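Local coordinates for protein glutathione S-transferase-3 (PDB 3W8S) that probably catalyses the conjugation of glutathione to electrophilic substrates, as a sigma-class glutathione transferase, and binds glutathione, at residues A[16-21]-A[158-162]; A[64-69]-A[155-159]. One frame throughout, in Å; residues are numbered along the deposited sequence.

Interaction 1. Residues A[16-21]-A[158-162]; sequences EIIRQI and LYLAE
Ile17 lies over one face of the Tyr159 ring, its CG1 3.5 Å from the ring centroid and 19° off the ring normal, a CH-pi contact displaced toward the CD1–CE1 rim. The branching at CB lets the residue reach three neighbours. With CG1 beside the backbone N (chi1 -63°), CG2 turns to Leu158 CB and CD1 runs on to the Leu158 carbonyl and to Glu162 CB, 3.8 Å away. One turn further along, Ile21 CG1 meets Leu158 CD1 at 3.7 Å. Packing of helix 16-25 against helix 155-170, the two short segments inclined at 117°, is an instance of the glutathione transferase interdomain interface, where a helix of the thioredoxin-like N-terminal domain buries one side against the all-helical C-terminal domain. A polar cluster borders the apolar patch. Gln20, extended beyond CG, gives NE2 to Glu162 OE1 at 2.9 Å; the oxygen lies in the amide plane, yet the donor comes from above the carboxylate plane. The same NE2 also binds Glu16 OE2 at 3.0 Å, so one amide nitrogen bridges two carboxylates. Their close OE2 atoms share a salt-bridge partner in Arg201, which would offset the like charges, while Trp197 also donates to Glu16 and Arg189 pairs with Glu162. Two waters link the helices: one donates to both Gln20 OE1 and Leu158 O, and the other joins Ile18 N to Tyr159 OH, 3.0 Å from the hydroxyl. Farther out, Arg19 forms salt bridges through NH1 with Glu16 OE1 and through NE with Asp31.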
loop_
_atom_site.group_PDB
_atom_site.type_symbol
_atom_site.label_atom_id
_atom_site.label_comp_id
_atom_site.label_asym_id
_atom_site.label_seq_id
_atom_site.Cartn_x
_atom_site.Cartn_y
_atom_site.Cartn_z
ATOM N N GLU A 16 1.689 10.016 11.603
ATOM C CA GLU A 16 2.842 10.305 12.523
ATOM C C GLU A 16 4.203 10.069 11.862
ATOM O O GLU A 16 5.141 10.800 12.106
ATOM C CB GLU A 16 2.705 9.395 13.755
ATOM C CG GLU A 16 3.763 9.534 14.846
ATOM C CD GLU A 16 4.014 10.971 15.335
ATOM O OE1 GLU A 16 3.128 11.831 15.274
ATOM O OE2 GLU A 16 5.150 11.205 15.839
ATOM N N ILE A 17 4.325 9.028 11.019
ATOM C CA ILE A 17 5.639 8.791 10.359
ATOM C C ILE A 17 6.017 9.914 9.395
ATOM O O ILE A 17 7.190 10.319 9.287
ATOM C CB ILE A 17 5.697 7.424 9.618
ATOM C CG1 ILE A 17 5.546 6.265 10.626
ATOM C CG2 ILE A 17 7.004 7.266 8.842
ATOM C CD1 ILE A 17 6.071 6.385 12.055
ATOM N N ILE A 18 5.009 10.436 8.695
ATOM C CA ILE A 18 5.235 11.586 7.823
ATOM C C ILE A 18 5.826 12.760 8.671
ATOM O O ILE A 18 6.798 13.398 8.231
ATOM C CB ILE A 18 3.931 12.045 7.149
ATOM C CG1 ILE A 18 3.411 10.939 6.160
ATOM C CG2 ILE A 18 4.125 13.372 6.396
ATOM C CD1 ILE A 18 1.877 10.965 6.014
ATOM N N ARG A 19 5.245 13.043 9.854
ATOM C CA ARG A 19 5.778 14.103 10.770
ATOM C C ARG A 19 7.215 13.822 11.166
ATOM O O ARG A 19 8.079 14.744 11.169
ATOM C CB ARG A 19 4.918 14.127 12.041
ATOM C CG ARG A 19 3.473 14.518 11.733
ATOM C CD ARG A 19 2.776 14.805 13.043
ATOM N NE ARG A 19 1.315 15.065 12.896
ATOM C CZ ARG A 19 0.335 14.233 13.313
ATOM N NH1 ARG A 19 0.628 13.025 13.844
ATOM N NH2 ARG A 19 -0.977 14.608 13.116
ATOM N N GLN A 20 7.495 12.544 11.465
ATOM C CA GLN A 20 8.868 12.187 11.885
ATOM C C GLN A 20 9.891 12.321 10.744
ATOM O O GLN A 20 11.084 12.620 11.007
ATOM C CB GLN A 20 8.921 10.780 12.460
ATOM C CG GLN A 20 8.039 10.682 13.689
ATOM C CD GLN A 20 8.075 9.325 14.343
ATOM O OE1 GLN A 20 8.818 8.456 13.887
ATOM N NE2 GLN A 20 7.310 9.145 15.471
ATOM N N ILE A 21 9.467 12.073 9.500
ATOM C CA ILE A 21 10.354 12.324 8.346
ATOM C C ILE A 21 10.711 13.822 8.203
ATOM O O ILE A 21 11.902 14.168 8.047
ATOM C CB ILE A 21 9.818 11.770 7.032
ATOM C CG1 ILE A 21 9.705 10.219 7.120
ATOM C CG2 ILE A 21 10.756 12.154 5.876
ATOM C CD1 ILE A 21 8.646 9.663 6.146
ATOM N N LEU A 158 11.180 3.562 10.639
ATOM C CA LEU A 158 10.354 4.470 11.479
ATOM C C LEU A 158 8.977 3.812 11.781
ATOM O O LEU A 158 8.512 3.910 12.912
ATOM C CB LEU A 158 10.141 5.852 10.784
ATOM C CG LEU A 158 11.413 6.672 10.511
ATOM C CD1 LEU A 158 10.982 7.916 9.693
ATOM C CD2 LEU A 158 11.981 7.142 11.887
ATOM N N TYR A 159 8.286 3.226 10.779
ATOM C CA TYR A 159 6.962 2.579 11.034
ATOM C C TYR A 159 7.113 1.470 12.109
ATOM O O TYR A 159 6.269 1.334 13.022
ATOM C CB TYR A 159 6.326 1.970 9.733
ATOM C CG TYR A 159 5.547 3.009 8.895
ATOM C CD1 TYR A 159 4.305 3.484 9.334
ATOM C CD2 TYR A 159 6.045 3.539 7.664
ATOM C CE1 TYR A 159 3.558 4.430 8.586
ATOM C CE2 TYR A 159 5.275 4.520 6.921
ATOM C CZ TYR A 159 4.048 4.947 7.405
ATOM O OH TYR A 159 3.210 5.899 6.766
ATOM N N LEU A 160 8.155 0.652 11.978
ATOM C CA LEU A 160 8.281 -0.511 12.862
ATOM C C LEU A 160 8.565 -0.049 14.285
ATOM O O LEU A 160 7.851 -0.450 15.205
ATOM C CB LEU A 160 9.412 -1.464 12.371
ATOM C CG LEU A 160 9.797 -2.618 13.308
ATOM C CD1 LEU A 160 8.594 -3.555 13.601
ATOM C CD2 LEU A 160 10.997 -3.387 12.800
ATOM N N ALA A 161 9.556 0.842 14.480
ATOM C CA ALA A 161 9.909 1.306 15.845
ATOM C C ALA A 161 8.748 2.019 16.538
ATOM O O ALA A 161 8.526 1.883 17.745
ATOM C CB ALA A 161 11.121 2.257 15.754
ATOM N N GLU A 162 8.016 2.841 15.803
ATOM C CA GLU A 162 6.921 3.608 16.409
ATOM C C GLU A 162 5.781 2.647 16.873
ATOM O O GLU A 162 5.251 2.734 17.983
ATOM C CB GLU A 162 6.388 4.652 15.406
ATOM C CG GLU A 162 5.181 5.409 15.956
ATOM C CD GLU A 162 5.549 6.517 16.984
ATOM O OE1 GLU A 162 6.742 6.840 17.173
ATOM O OE2 GLU A 162 4.616 7.061 17.603
HETATM O O HOH W 1 2.681 8.281 8.457
HETATM O O HOH W 2 9.810 5.778 14.599
#

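Interaction 2. Residues A[64-69]-A[155-159]; sequences SFAIAR and FADLY. With GSH (glutathione), chain B.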
loop_
_atom_site.group_PDB
_atom_site.type_symbol
_atom_site.label_atom_id
_atom_site.label_comp_id
_atom_site.label_asym_id
_atom_site.label_seq_id
_atom_site.Cartn_x
_atom_site.Cartn_y
_atom_site.Cartn_z
ATOM N N SER A 64 -1.500 7.943 3.151
ATOM C CA SER A 64 -0.378 8.163 4.068
ATOM C C SER A 64 0.914 7.519 3.542
ATOM O O SER A 64 1.971 8.133 3.652
ATOM C CB SER A 64 -0.739 7.595 5.480
ATOM O OG SER A 64 -0.870 6.190 5.374
ATOM N N PHE A 65 0.858 6.314 2.927
ATOM C CA PHE A 65 2.132 5.744 2.468
ATOM C C PHE A 65 2.680 6.397 1.217
ATOM O O PHE A 65 3.904 6.545 1.042
ATOM C CB PHE A 65 2.058 4.209 2.296
ATOM C CG PHE A 65 1.856 3.511 3.614
ATOM C CD1 PHE A 65 0.595 3.426 4.211
ATOM C CD2 PHE A 65 2.926 3.024 4.321
ATOM C CE1 PHE A 65 0.416 2.785 5.464
ATOM C CE2 PHE A 65 2.749 2.349 5.529
ATOM C CZ PHE A 65 1.533 2.274 6.127
ATOM N N ALA A 66 1.778 6.857 0.358
ATOM C CA ALA A 66 2.258 7.602 -0.815
ATOM C C ALA A 66 2.948 8.937 -0.358
ATOM O O ALA A 66 3.965 9.371 -0.958
ATOM C CB ALA A 66 1.097 7.837 -1.776
ATOM N N ILE A 67 2.365 9.619 0.615
ATOM C CA ILE A 67 2.942 10.857 1.206
ATOM C C ILE A 67 4.280 10.559 1.918
ATOM O O ILE A 67 5.248 11.269 1.732
ATOM C CB ILE A 67 1.992 11.488 2.261
ATOM C CG1 ILE A 67 0.675 11.998 1.600
ATOM C CG2 ILE A 67 2.658 12.676 2.962
ATOM C CD1 ILE A 67 -0.511 12.050 2.625
ATOM N N ALA A 68 4.314 9.519 2.754
ATOM C CA ALA A 68 5.557 9.217 3.478
ATOM C C ALA A 68 6.662 8.955 2.461
ATOM O O ALA A 68 7.793 9.452 2.605
ATOM C CB ALA A 68 5.397 8.018 4.400
ATOM N N ARG A 69 6.337 8.164 1.434
ATOM C CA ARG A 69 7.329 7.861 0.398
ATOM C C ARG A 69 7.808 9.134 -0.330
ATOM O O ARG A 69 8.998 9.305 -0.553
ATOM C CB ARG A 69 6.849 6.774 -0.657
ATOM C CG ARG A 69 7.937 6.404 -1.667
ATOM C CD ARG A 69 7.454 5.402 -2.716
ATOM N NE ARG A 69 6.933 4.271 -1.966
ATOM C CZ ARG A 69 5.659 3.975 -1.749
ATOM N NH1 ARG A 69 4.628 4.689 -2.263
ATOM N NH2 ARG A 69 5.446 2.969 -0.967
ATOM N N PHE A 155 12.275 5.096 6.195
ATOM C CA PHE A 155 10.975 5.188 6.822
ATOM C C PHE A 155 10.382 3.796 7.157
ATOM O O PHE A 155 9.483 3.709 7.977
ATOM C CB PHE A 155 9.994 6.121 6.065
ATOM C CG PHE A 155 9.501 5.597 4.746
ATOM C CD1 PHE A 155 10.295 5.604 3.591
ATOM C CD2 PHE A 155 8.200 5.123 4.635
ATOM C CE1 PHE A 155 9.821 5.169 2.355
ATOM C CE2 PHE A 155 7.744 4.630 3.385
ATOM C CZ PHE A 155 8.556 4.635 2.248
ATOM N N ALA A 156 10.899 2.714 6.547
ATOM C CA ALA A 156 10.459 1.414 7.064
ATOM C C ALA A 156 10.853 1.254 8.552
ATOM O O ALA A 156 10.054 0.748 9.332
ATOM C CB ALA A 156 11.016 0.235 6.224
ATOM N N ASP A 157 12.074 1.667 8.922
ATOM C CA ASP A 157 12.549 1.602 10.328
ATOM C C ASP A 157 11.585 2.432 11.190
ATOM O O ASP A 157 11.154 2.049 12.320
ATOM C CB ASP A 157 13.976 2.207 10.425
ATOM C CG ASP A 157 14.977 1.348 9.767
ATOM O OD1 ASP A 157 15.047 0.163 10.183
ATOM O OD2 ASP A 157 15.737 1.794 8.833
ATOM N N LEU A 158 11.180 3.562 10.639
ATOM C CA LEU A 158 10.354 4.470 11.479
ATOM C C LEU A 158 8.977 3.812 11.781
ATOM O O LEU A 158 8.512 3.910 12.912
ATOM C CB LEU A 158 10.141 5.852 10.784
ATOM C CG LEU A 158 11.413 6.672 10.511
ATOM C CD1 LEU A 158 10.982 7.916 9.693
ATOM C CD2 LEU A 158 11.981 7.142 11.887
ATOM N N TYR A 159 8.286 3.226 10.779
ATOM C CA TYR A 159 6.962 2.579 11.034
ATOM C C TYR A 159 7.113 1.470 12.109
ATOM O O TYR A 159 6.269 1.334 13.022
ATOM C CB TYR A 159 6.326 1.970 9.733
ATOM C CG TYR A 159 5.547 3.009 8.895
ATOM C CD1 TYR A 159 4.305 3.484 9.334
ATOM C CD2 TYR A 159 6.045 3.539 7.664
ATOM C CE1 TYR A 159 3.558 4.430 8.586
ATOM C CE2 TYR A 159 5.275 4.520 6.921
ATOM C CZ TYR A 159 4.048 4.947 7.405
ATOM O OH TYR A 159 3.210 5.899 6.766
HETATM N N1 GSH B . -5.268 4.157 3.179
HETATM C CA1 GSH B . -5.518 5.475 3.763
HETATM C C1 GSH B . -4.189 6.072 4.199
HETATM O O11 GSH B . -4.012 7.309 4.214
HETATM O O12 GSH B . -3.275 5.281 4.521
HETATM C CB1 GSH B . -6.477 5.382 4.961
HETATM C CG1 GSH B . -6.899 6.816 5.369
HETATM C CD1 GSH B . -7.876 6.781 6.551
HETATM O OE1 GSH B . -8.257 5.721 7.053
HETATM N N2 GSH B . -8.347 7.950 6.995
HETATM C CA2 GSH B . -9.234 8.067 8.130
HETATM C C2 GSH B . -10.259 9.120 7.823
HETATM O O2 GSH B . -9.911 10.146 7.245
HETATM C CB2 GSH B . -8.394 8.515 9.345
HETATM S SG2 GSH B . -9.326 8.389 10.877
HETATM N N3 GSH B . -11.527 8.918 8.229
HETATM C CA3 GSH B . -12.511 9.978 8.135
HETATM C C3 GSH B . -13.492 9.703 7.007
HETATM O O31 GSH B . -14.370 10.550 6.762
HETATM O O32 GSH B . -13.401 8.656 6.334
HETATM O O HOH W 3 0.698 5.516 7.418
#
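Two partners grip Ser64 OG: it donates to O12 of glutathione at 2.7 Å and accepts a hydrogen bond from a water, which in turn lies 2.6 Å from Tyr159 OH. A chi1 of 65° sets OG between the backbone N and the carbonyl carbon, where it meets O12 while the backbone N of the same residue binds the other carboxylate oxygen, O11, at 2.8 Å. The bridging water also sits above the Phe65 ring. On that ring's same face Tyr159 forms an offset stack, centroids 4.6 Å apart and planes 20° from parallel, with Phe65 CE2 closest to Tyr159 CZ. Ala68 CB comes up near the plane of the tyrosine ring at its edge, and touches Phe155 CD2 at 4.0 Å. Phe155 in turn spreads one face over the backbone N of Arg69, whose guanidinium group is engaged by Asp89 of its own chain and of the second subunit. Trp39, Lys43, Gln50, Leu51 and Gln63 of the same chain, and Asp97 of the second subunit, supply further bonds to glutathione. Such a grip on the gamma-glutamyl carboxylate by the serine at a helix N-terminus is typical of the G-site of glutathione transferases.

Interactions 1 and 2 show how one helix of the C-terminal domain can serve two helices of the N-terminal domain. Their centres are 7 Å apart, and both end on helix 155-170, sharing Leu158 and Tyr159; along the chain 16-21 comes first, 64-69 next and the common helix last. Helices 16-25 and 64-75 also touch each other directly, Ile18 CD1 lying 3.6 Å from Ile67 CG2, and Ile21 CD1 reaches Phe155 CB at 3.8 Å. The tyrosine ring thus stands between the two N-terminal helices, and its hydroxyl is linked through a water to the serine that binds glutathione, so that the bound peptide and the domain packing belong to one continuous region.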